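Secreted hemophore CSA2 (Candida albicans, PDB 4Y7S) binds heme as a secreted hemophore and helps the fungus use iron from human hemoglobin during hyphal growth, exchanging heme with related CFEM proteins. Local coordinates at residues Lys11-Gly17 and Tyr45-Leu51; Cys33-Thr38 and Phe57-Val61. One frame throughout, in Å; residues are numbered along the deposited sequence.

Contact 1 of 2, residues Lys11-Gly17 and Tyr45-Leu51. With HEB (heme b/c), chain D.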
ATOM      1  N   LYS A  11     -17.316 -15.861   8.721  1.00 28.96           N
ATOM      2  CA  LYS A  11     -17.501 -15.020   7.530  1.00 29.32           C
ATOM      3  C   LYS A  11     -18.516 -13.887   7.752  1.00 28.61           C
ATOM      4  O   LYS A  11     -19.241 -13.490   6.835  1.00 29.82           O
ATOM      5  CB  LYS A  11     -17.896 -15.892   6.346  1.00 32.27           C
ATOM      6  CG  LYS A  11     -16.753 -16.772   5.876  1.00 33.89           C
ATOM      7  CD  LYS A  11     -17.232 -17.847   4.933  1.00 37.03           C
ATOM      8  CE  LYS A  11     -16.067 -18.654   4.402  1.00 46.13           C
ATOM      9  NZ  LYS A  11     -16.515 -19.682   3.423  1.00 46.50           N
ATOM     10  N   THR A  12     -18.572 -13.406   8.992  1.00 29.87           N
ATOM     11  CA  THR A  12     -19.378 -12.255   9.378  1.00 27.92           C
ATOM     12  C   THR A  12     -18.661 -11.526  10.507  1.00 30.26           C
ATOM     13  O   THR A  12     -17.774 -12.096  11.156  1.00 26.77           O
ATOM     14  CB  THR A  12     -20.823 -12.710   9.808  1.00 28.13           C
ATOM     15  OG1 THR A  12     -21.772 -11.644   9.666  1.00 29.03           O
ATOM     16  CG2 THR A  12     -20.846 -13.231  11.214  1.00 27.96           C
ATOM     17  N   ALA A  13     -19.020 -10.274  10.756  1.00 28.21           N
ATOM     18  CA  ALA A  13     -18.400  -9.546  11.861  1.00 22.99           C
ATOM     19  C   ALA A  13     -19.292  -8.436  12.416  1.00 25.92           C
ATOM     20  O   ALA A  13     -20.166  -7.945  11.724  1.00 29.51           O
ATOM     21  CB  ALA A  13     -17.066  -8.972  11.420  1.00 22.49           C
ATOM     22  N   SER A  14     -19.073  -8.063  13.678  1.00 27.71           N
ATOM     23  CA  SER A  14     -19.801  -6.959  14.300  1.00 34.90           C
ATOM     24  C   SER A  14     -19.237  -5.615  13.848  1.00 27.94           C
ATOM     25  O   SER A  14     -19.973  -4.718  13.483  1.00 31.41           O
ATOM     26  CB  SER A  14     -19.722  -7.065  15.823  1.00 34.04           C
ATOM     27  OG  SER A  14     -20.183  -8.332  16.251  1.00 52.13           O
ATOM     28  N   ILE A  15     -17.916  -5.495  13.895  1.00 24.92           N
ATOM     29  CA  ILE A  15     -17.211  -4.314  13.435  1.00 26.58           C
ATOM     30  C   ILE A  15     -16.462  -4.693  12.152  1.00 24.17           C
ATOM     31  O   ILE A  15     -16.849  -4.316  11.055  1.00 27.14           O
ATOM     32  CB  ILE A  15     -16.221  -3.789  14.504  1.00 22.53           C
ATOM     33  CG1 ILE A  15     -16.957  -3.427  15.798  1.00 23.92           C
ATOM     34  CG2 ILE A  15     -15.436  -2.593  13.983  1.00 26.68           C
ATOM     35  CD1 ILE A  15     -15.997  -3.122  16.979  1.00 25.88           C
ATOM     36  N   ASN A  16     -15.382  -5.447  12.310  1.00 20.75           N
ATOM     37  CA  ASN A  16     -14.696  -6.062  11.181  1.00 20.39           C
ATOM     38  C   ASN A  16     -13.843  -7.237  11.678  1.00 19.35           C
ATOM     39  O   ASN A  16     -13.743  -7.464  12.879  1.00 20.60           O
ATOM     40  CB  ASN A  16     -13.854  -5.029  10.412  1.00 20.72           C
ATOM     41  CG  ASN A  16     -12.765  -4.377  11.265  1.00 22.76           C
ATOM     42  OD1 ASN A  16     -11.860  -5.047  11.754  1.00 19.49           O
ATOM     43  ND2 ASN A  16     -12.830  -3.057  11.404  1.00 21.09           N
ATOM     44  N   GLY A  17     -13.249  -7.989  10.754  1.00 20.83           N
ATOM     45  CA  GLY A  17     -12.536  -9.205  11.104  1.00 22.38           C
ATOM     46  C   GLY A  17     -11.318  -8.997  11.988  1.00 22.12           C
ATOM     47  O   GLY A  17     -10.926  -9.902  12.723  1.00 21.68           O
ATOM     48  N   TYR A  45     -14.964  -7.829   4.589  1.00 21.85           N
ATOM     49  CA  TYR A  45     -14.879  -7.063   5.832  1.00 20.83           C
ATOM     50  C   TYR A  45     -14.631  -7.946   7.063  1.00 23.39           C
ATOM     51  O   TYR A  45     -14.124  -7.467   8.084  1.00 21.12           O
ATOM     52  CB  TYR A  45     -16.159  -6.243   6.027  1.00 21.70           C
ATOM     53  CG  TYR A  45     -17.339  -6.964   6.672  1.00 23.03           C
ATOM     54  CD1 TYR A  45     -18.092  -7.891   5.967  1.00 25.35           C
ATOM     55  CD2 TYR A  45     -17.705  -6.687   7.978  1.00 22.40           C
ATOM     56  CE1 TYR A  45     -19.184  -8.541   6.554  1.00 29.81           C
ATOM     57  CE2 TYR A  45     -18.797  -7.329   8.579  1.00 25.80           C
ATOM     58  CZ  TYR A  45     -19.522  -8.257   7.865  1.00 26.48           C
ATOM     59  OH  TYR A  45     -20.593  -8.896   8.449  1.00 30.14           O
ATOM     60  N   TRP A  46     -14.945  -9.237   6.932  1.00 22.15           N
ATOM     61  CA  TRP A  46     -14.794 -10.210   8.028  1.00 21.36           C
ATOM     62  C   TRP A  46     -13.421 -10.875   8.017  1.00 22.50           C
ATOM     63  O   TRP A  46     -13.113 -11.672   8.886  1.00 19.11           O
ATOM     64  CB  TRP A  46     -15.876 -11.300   7.928  1.00 22.27           C
ATOM     65  CG  TRP A  46     -16.048 -11.839   6.547  1.00 23.93           C
ATOM     66  CD1 TRP A  46     -17.055 -11.531   5.661  1.00 26.10           C
ATOM     67  CD2 TRP A  46     -15.193 -12.771   5.863  1.00 23.97           C
ATOM     68  NE1 TRP A  46     -16.871 -12.211   4.479  1.00 27.51           N
ATOM     69  CE2 TRP A  46     -15.741 -12.978   4.578  1.00 26.16           C
ATOM     70  CE3 TRP A  46     -14.023 -13.451   6.213  1.00 22.68           C
ATOM     71  CZ2 TRP A  46     -15.153 -13.836   3.643  1.00 26.96           C
ATOM     72  CZ3 TRP A  46     -13.441 -14.300   5.280  1.00 23.43           C
ATOM     73  CH2 TRP A  46     -14.008 -14.482   4.009  1.00 25.50           C
ATOM     74  N   ASP A  47     -12.593 -10.544   7.036  1.00 20.09           N
ATOM     75  CA  ASP A  47     -11.360 -11.272   6.788  1.00 19.20           C
ATOM     76  C   ASP A  47     -10.164 -10.725   7.589  1.00 17.35           C
ATOM     77  O   ASP A  47      -9.472  -9.811   7.163  1.00 16.16           O
ATOM     78  CB  ASP A  47     -11.086 -11.222   5.295  1.00 21.75           C
ATOM     79  CG  ASP A  47      -9.920 -12.069   4.873  1.00 17.94           C
ATOM     80  OD1 ASP A  47      -9.114 -12.555   5.706  1.00 18.43           O
ATOM     81  OD2 ASP A  47      -9.827 -12.242   3.653  1.00 23.83           O
ATOM     82  N   THR A  48      -9.933 -11.321   8.751  1.00 16.67           N
ATOM     83  CA  THR A  48      -8.888 -10.913   9.664  1.00 17.14           C
ATOM     84  C   THR A  48      -7.525 -10.835   8.982  1.00 17.95           C
ATOM     85  O   THR A  48      -6.865  -9.813   9.020  1.00 16.89           O
ATOM     86  CB  THR A  48      -8.821 -11.889  10.846  1.00 18.76           C
ATOM     87  OG1 THR A  48     -10.125 -12.012  11.424  1.00 19.85           O
ATOM     88  CG2 THR A  48      -7.832 -11.416  11.900  1.00 16.81           C
ATOM     89  N   GLY A  49      -7.109 -11.934   8.377  1.00 14.48           N
ATOM     90  CA  GLY A  49      -5.817 -11.999   7.713  1.00 18.21           C
ATOM     91  C   GLY A  49      -5.618 -10.913   6.679  1.00 15.82           C
ATOM     92  O   GLY A  49      -4.573 -10.271   6.647  1.00 17.22           O
ATOM     93  N   CYS A  50      -6.621 -10.690   5.833  1.00 18.80           N
ATOM     94  CA  CYS A  50      -6.508  -9.628   4.842  1.00 16.99           C
ATOM     95  C   CYS A  50      -6.360  -8.244   5.512  1.00 17.32           C
ATOM     96  O   CYS A  50      -5.508  -7.448   5.128  1.00 15.99           O
ATOM     97  CB  CYS A  50      -7.720  -9.645   3.916  1.00 22.38           C
ATOM     98  SG  CYS A  50      -7.624  -8.480   2.553  1.00 21.27           S
ATOM     99  N   LEU A  51      -7.133  -7.984   6.555  1.00 17.59           N
ATOM    100  CA  LEU A  51      -7.090  -6.682   7.223  1.00 14.32           C
ATOM    101  C   LEU A  51      -5.817  -6.494   8.060  1.00 17.89           C
ATOM    102  O   LEU A  51      -5.519  -5.384   8.517  1.00 22.36           O
ATOM    103  CB  LEU A  51      -8.331  -6.508   8.096  1.00 13.09           C
ATOM    104  CG  LEU A  51      -9.629  -6.433   7.305  1.00 16.63           C
ATOM    105  CD1 LEU A  51     -10.832  -6.452   8.224  1.00 23.49           C
ATOM    106  CD2 LEU A  51      -9.660  -5.223   6.418  1.00 16.11           C
TER
HETATM  107 FE   HEB D 201      -8.524 -13.544   2.505  1.00 22.85          FE
HETATM  108  CHA HEB D 201     -11.281 -15.518   1.940  1.00 23.61           C
HETATM  109  CHB HEB D 201      -7.554 -15.700   5.020  1.00 19.13           C
HETATM  110  CHC HEB D 201      -5.362 -12.158   2.538  1.00 24.94           C
HETATM  111  CHD HEB D 201      -9.153 -11.742  -0.320  1.00 25.82           C
HETATM  112  NA  HEB D 201      -9.272 -15.319   3.321  1.00 17.24           N
HETATM  113  C1A HEB D 201     -10.455 -15.915   2.967  1.00 21.24           C
HETATM  114  C2A HEB D 201     -10.670 -17.042   3.840  1.00 26.23           C
HETATM  115  C3A HEB D 201      -9.640 -17.099   4.692  1.00 18.69           C
HETATM  116  C4A HEB D 201      -8.736 -16.010   4.379  1.00 20.36           C
HETATM  117  CMA HEB D 201      -9.398 -18.121   5.829  1.00 21.83           C
HETATM  118  CAA HEB D 201     -11.889 -18.000   3.767  1.00 37.68           C
HETATM  119  CBA HEB D 201     -11.441 -19.308   3.117  1.00 47.48           C
HETATM  120  CGA HEB D 201     -12.553 -20.333   3.136  1.00 42.94           C
HETATM  121  O1A HEB D 201     -12.252 -21.552   3.192  1.00 59.88           O
HETATM  122  O2A HEB D 201     -13.738 -19.941   3.091  1.00 33.07           O
HETATM  123  NB  HEB D 201      -6.825 -13.905   3.510  1.00 16.82           N
HETATM  124  C1B HEB D 201      -6.639 -14.764   4.580  1.00 21.03           C
HETATM  125  C2B HEB D 201      -5.329 -14.508   5.153  1.00 21.81           C
HETATM  126  C3B HEB D 201      -4.766 -13.525   4.448  1.00 19.30           C
HETATM  127  C4B HEB D 201      -5.676 -13.140   3.430  1.00 20.46           C
HETATM  128  CMB HEB D 201      -4.721 -15.229   6.369  1.00 14.91           C
HETATM  129  CAB HEB D 201      -3.395 -12.837   4.582  1.00 18.67           C
HETATM  130  CBB HEB D 201      -2.377 -13.404   5.214  1.00 32.90           C
HETATM  131  NC  HEB D 201      -7.428 -12.244   1.320  1.00 24.71           N
HETATM  132  C1C HEB D 201      -6.188 -11.723   1.560  1.00 14.03           C
HETATM  133  C2C HEB D 201      -5.899 -10.646   0.630  1.00 24.27           C
HETATM  134  C3C HEB D 201      -6.975 -10.533  -0.152  1.00 21.05           C
HETATM  135  C4C HEB D 201      -7.939 -11.535   0.265  1.00 22.20           C
HETATM  136  CMC HEB D 201      -4.579  -9.829   0.645  1.00 25.67           C
HETATM  137  CAC HEB D 201      -7.254  -9.576  -1.324  1.00 30.72           C
HETATM  138  CBC HEB D 201      -6.291  -8.825  -1.850  1.00 38.11           C
HETATM  139  ND  HEB D 201      -9.955 -13.649   1.019  1.00 23.25           N
HETATM  140  C1D HEB D 201     -10.061 -12.726  -0.009  1.00 28.79           C
HETATM  141  C2D HEB D 201     -11.313 -12.921  -0.694  1.00 35.06           C
HETATM  142  C3D HEB D 201     -11.968 -14.107   0.003  1.00 31.85           C
HETATM  143  C4D HEB D 201     -11.062 -14.486   1.055  1.00 32.98           C
HETATM  144  CMD HEB D 201     -11.846 -12.114  -1.894  1.00 40.63           C
HETATM  145  CAD HEB D 201     -13.344 -14.727  -0.303  1.00 36.28           C
HETATM  146  CBD HEB D 201     -13.276 -15.848  -1.326  1.00 44.13           C
HETATM  147  CGD HEB D 201     -14.686 -16.144  -1.781  1.00 68.86           C
HETATM  148  O1D HEB D 201     -15.660 -15.561  -1.213  1.00 61.66           O
HETATM  149  O2D HEB D 201     -14.832 -16.966  -2.728  1.00 85.82           O
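Lys11 and Trp46 run side by side toward the heme. The lysine lies along one face of the indole, Lys11 CG 3.9 Å from the centroid of the Trp46 six-membered ring and only 7° off the ring normal, a CH-pi contact; Lys11 O sits over the same ring system nearer the pyrrole part. Beyond CG the lysine is extended, which carries Lys11 NZ past the indole to a weak hydrogen bond with heme propionate oxygen O2A at 2.8 Å. The far corner of the indole, Trp46 CH2, lies 3.6 Å from heme CHA.

Tyr45 turns the other way, laying its ring beside Ala13, with Tyr45 CE2 3.7 Å from Ala13 CB. Tyr45 OH accepts two hydrogen bonds, from Ala13 N at 3.1 Å and from Thr12 OG1. Farther along the loop, Gly17 is clamped by its backbone: its N donates to Tyr45 O, while its O takes a short bond of 2.6 Å from Thr48 OG1, approaching from above the carbonyl plane.

Asp47 points away from Lys11-Gly17. With CG anti to the backbone N (chi1 -173°), Asp47 OD2 binds the iron at 2.2 Å, and OD1 caps helix 48-53 by accepting from Cys50 N; the SG of Cys50 is in disulfide linkage with Cys43. Asp47 thus serves as both axial iron ligand and N-cap of helix 48-53 at the heme site of the CFEM helical basket.

Contact 2 of 2, residues Cys33-Thr38 and Phe57-Val61; sequences CVKQST and FTGAV
The side chains of Gln36 and Phe57 overlap while pointing opposite ways and form the close-packed middle of this contact. Gln36 CB and CG both lie 3.8 Å from Phe57 CE1, and the glutamine's CG is anti to its backbone N (chi1 -180°) before the chain bends at chi2 (74°). That bend brings the amide over the helix, where Gln36 CD rests 3.4 Å from Ala60 CB; the amide and the phenyl plane stand 76° apart. The ring of Phe57 meets the loop backbone with its rim: Ser37 O lies in its plane at the edge, 3.6 Å from CD1, and Gln36 O approaches CE1 to 3.4 Å. Thr38 CG2 adds a methyl 3.7 Å from Phe57 CE1. Val61 CG2 lies over one face of the ring, toward its rim, and also touches Cys33 O at 3.5 Å. Ala60, buried under Gln36, also packs against Asp24 of the second subunit.

The Val34-Val61 pair is looser, its two CG1 atoms 4.2 Å apart, with Phe77 of helix 72-87 touching both residues. On the solvent side the side chains of the exposed Lys35 and Ser37 set off away from the helix, Ser37 OG hydrogen-bonded to Ser39 OG.

Cys33 is joined by a disulfide to Cys64, farther along helix 55-68. Loop and helix are held by van der Waals packing and this crosslink, consistent with the disulfide-stabilised helical basket of the CFEM domain.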
ATOM      1  N   CYS A  33      -9.970   3.453  17.036  1.00 17.15           N
ATOM      2  CA  CYS A  33      -9.004   3.283  15.976  1.00 20.94           C
ATOM      3  C   CYS A  33      -9.289   2.043  15.114  1.00 21.03           C
ATOM      4  O   CYS A  33      -9.038   2.073  13.911  1.00 18.31           O
ATOM      5  CB  CYS A  33      -7.602   3.220  16.570  1.00 18.77           C
ATOM      6  SG  CYS A  33      -7.158   4.721  17.425  1.00 26.35           S
ATOM      7  N   VAL A  34      -9.818   0.973  15.710  1.00 17.79           N
ATOM      8  CA  VAL A  34     -10.031  -0.272  14.972  1.00 16.36           C
ATOM      9  C   VAL A  34     -11.360  -0.308  14.212  1.00 23.70           C
ATOM     10  O   VAL A  34     -11.629  -1.260  13.482  1.00 23.63           O
ATOM     11  CB  VAL A  34      -9.926  -1.512  15.897  1.00 22.84           C
ATOM     12  CG1 VAL A  34      -8.543  -1.549  16.572  1.00 19.16           C
ATOM     13  CG2 VAL A  34     -11.031  -1.553  16.938  1.00 18.05           C
ATOM     14  N   LYS A  35     -12.170   0.735  14.378  1.00 17.41           N
ATOM     15  CA  LYS A  35     -13.446   0.869  13.676  1.00 21.59           C
ATOM     16  C   LYS A  35     -13.260   1.494  12.289  1.00 29.32           C
ATOM     17  O   LYS A  35     -14.224   1.891  11.633  1.00 27.99           O
ATOM     18  CB  LYS A  35     -14.419   1.706  14.511  1.00 24.54           C
ATOM     19  CG  LYS A  35     -14.801   1.064  15.836  1.00 25.87           C
ATOM     20  CD  LYS A  35     -15.773   1.943  16.615  1.00 30.67           C
ATOM     21  CE  LYS A  35     -16.272   1.270  17.871  1.00 34.81           C
ATOM     22  NZ  LYS A  35     -17.244   2.128  18.601  1.00 42.42           N
ATOM     23  N   GLN A  36     -12.005   1.587  11.862  1.00 24.25           N
ATOM     24  CA  GLN A  36     -11.636   2.067  10.540  1.00 24.27           C
ATOM     25  C   GLN A  36     -12.444   1.352   9.446  1.00 23.94           C
ATOM     26  O   GLN A  36     -12.615   0.131   9.486  1.00 19.69           O
ATOM     27  CB  GLN A  36     -10.131   1.851  10.353  1.00 24.06           C
ATOM     28  CG  GLN A  36      -9.544   2.292   9.038  1.00 31.22           C
ATOM     29  CD  GLN A  36      -9.448   3.794   8.964  1.00 40.38           C
ATOM     30  OE1 GLN A  36      -9.283   4.458   9.998  1.00 29.54           O
ATOM     31  NE2 GLN A  36      -9.503   4.347   7.739  1.00 33.73           N
ATOM     32  N   SER A  37     -12.939   2.104   8.471  1.00 23.52           N
ATOM     33  CA  SER A  37     -13.681   1.511   7.361  1.00 26.50           C
ATOM     34  C   SER A  37     -12.825   0.551   6.546  1.00 26.98           C
ATOM     35  O   SER A  37     -11.663   0.820   6.294  1.00 23.55           O
ATOM     36  CB  SER A  37     -14.224   2.598   6.442  1.00 28.62           C
ATOM     37  OG  SER A  37     -14.785   2.004   5.291  1.00 29.91           O
ATOM     38  N   THR A  38     -13.409  -0.561   6.117  1.00 22.46           N
ATOM     39  CA  THR A  38     -12.694  -1.535   5.290  1.00 20.58           C
ATOM     40  C   THR A  38     -12.970  -1.358   3.796  1.00 22.25           C
ATOM     41  O   THR A  38     -12.481  -2.126   2.964  1.00 24.78           O
ATOM     42  CB  THR A  38     -13.073  -2.969   5.694  1.00 25.10           C
ATOM     43  OG1 THR A  38     -14.480  -3.152   5.525  1.00 24.89           O
ATOM     44  CG2 THR A  38     -12.731  -3.218   7.132  1.00 23.78           C
ATOM     45  N   PHE A  57      -5.078   0.137   5.352  1.00 17.48           N
ATOM     46  CA  PHE A  57      -5.923  -0.122   6.514  1.00 16.80           C
ATOM     47  C   PHE A  57      -5.114  -0.150   7.826  1.00 18.49           C
ATOM     48  O   PHE A  57      -5.425   0.578   8.773  1.00 17.59           O
ATOM     49  CB  PHE A  57      -6.682  -1.442   6.340  1.00 18.18           C
ATOM     50  CG  PHE A  57      -7.613  -1.748   7.474  1.00 17.00           C
ATOM     51  CD1 PHE A  57      -8.899  -1.196   7.507  1.00 22.06           C
ATOM     52  CD2 PHE A  57      -7.208  -2.551   8.519  1.00 15.80           C
ATOM     53  CE1 PHE A  57      -9.768  -1.467   8.566  1.00 19.05           C
ATOM     54  CE2 PHE A  57      -8.075  -2.819   9.590  1.00 20.45           C
ATOM     55  CZ  PHE A  57      -9.352  -2.274   9.606  1.00 17.68           C
ATOM     56  N   THR A  58      -4.072  -0.977   7.891  1.00 18.55           N
ATOM     57  CA  THR A  58      -3.309  -1.100   9.132  1.00 17.04           C
ATOM     58  C   THR A  58      -2.635   0.221   9.490  1.00 14.12           C
ATOM     59  O   THR A  58      -2.453   0.526  10.659  1.00 16.56           O
ATOM     60  CB  THR A  58      -2.229  -2.186   9.051  1.00 13.68           C
ATOM     61  OG1 THR A  58      -1.230  -1.791   8.115  1.00 15.57           O
ATOM     62  CG2 THR A  58      -2.831  -3.539   8.659  1.00 17.81           C
ATOM     63  N   GLY A  59      -2.221   0.974   8.481  1.00 15.32           N
ATOM     64  CA  GLY A  59      -1.537   2.243   8.706  1.00 16.44           C
ATOM     65  C   GLY A  59      -2.484   3.273   9.300  1.00 16.77           C
ATOM     66  O   GLY A  59      -2.108   4.079  10.152  1.00 17.35           O
ATOM     67  N   ALA A  60      -3.731   3.248   8.841  1.00 16.91           N
ATOM     68  CA  ALA A  60      -4.729   4.154   9.386  1.00 17.79           C
ATOM     69  C   ALA A  60      -4.988   3.806  10.846  1.00 16.68           C
ATOM     70  O   ALA A  60      -5.045   4.696  11.696  1.00 17.44           O
ATOM     71  CB  ALA A  60      -6.034   4.085   8.578  1.00 18.77           C
ATOM     72  N   VAL A  61      -5.142   2.514  11.125  1.00 15.23           N
ATOM     73  CA  VAL A  61      -5.369   2.049  12.479  1.00 18.03           C
ATOM     74  C   VAL A  61      -4.161   2.433  13.334  1.00 14.00           C
ATOM     75  O   VAL A  61      -4.305   2.988  14.418  1.00 14.29           O
ATOM     76  CB  VAL A  61      -5.617   0.517  12.525  1.00 15.75           C
ATOM     77  CG1 VAL A  61      -5.600   0.028  13.960  1.00 16.68           C
ATOM     78  CG2 VAL A  61      -6.948   0.171  11.862  1.00 14.34           C
TER

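The segments of the two contacts alternate along the chain, and their centres lie 12 Å apart. They meet directly where Asn16 ND2 of contact 1 approaches Val34 O of contact 2 at 3.0 Å, a probable hydrogen bond, and where Leu51 O packs against Phe57 CD2 at 3.3 Å as helix 48-53 gives way to helix 55-68. Tyr45 CB also lies 3.6 Å from Thr38 OG1. Contact 1 supplies the axial ligand and part of the pocket wall, whereas contact 2 sits deeper in the fold: between nearest atoms, the side chain of Phe57 is about 10 Å from the heme, and that of Thr38 about 8 Å from that of Asp47.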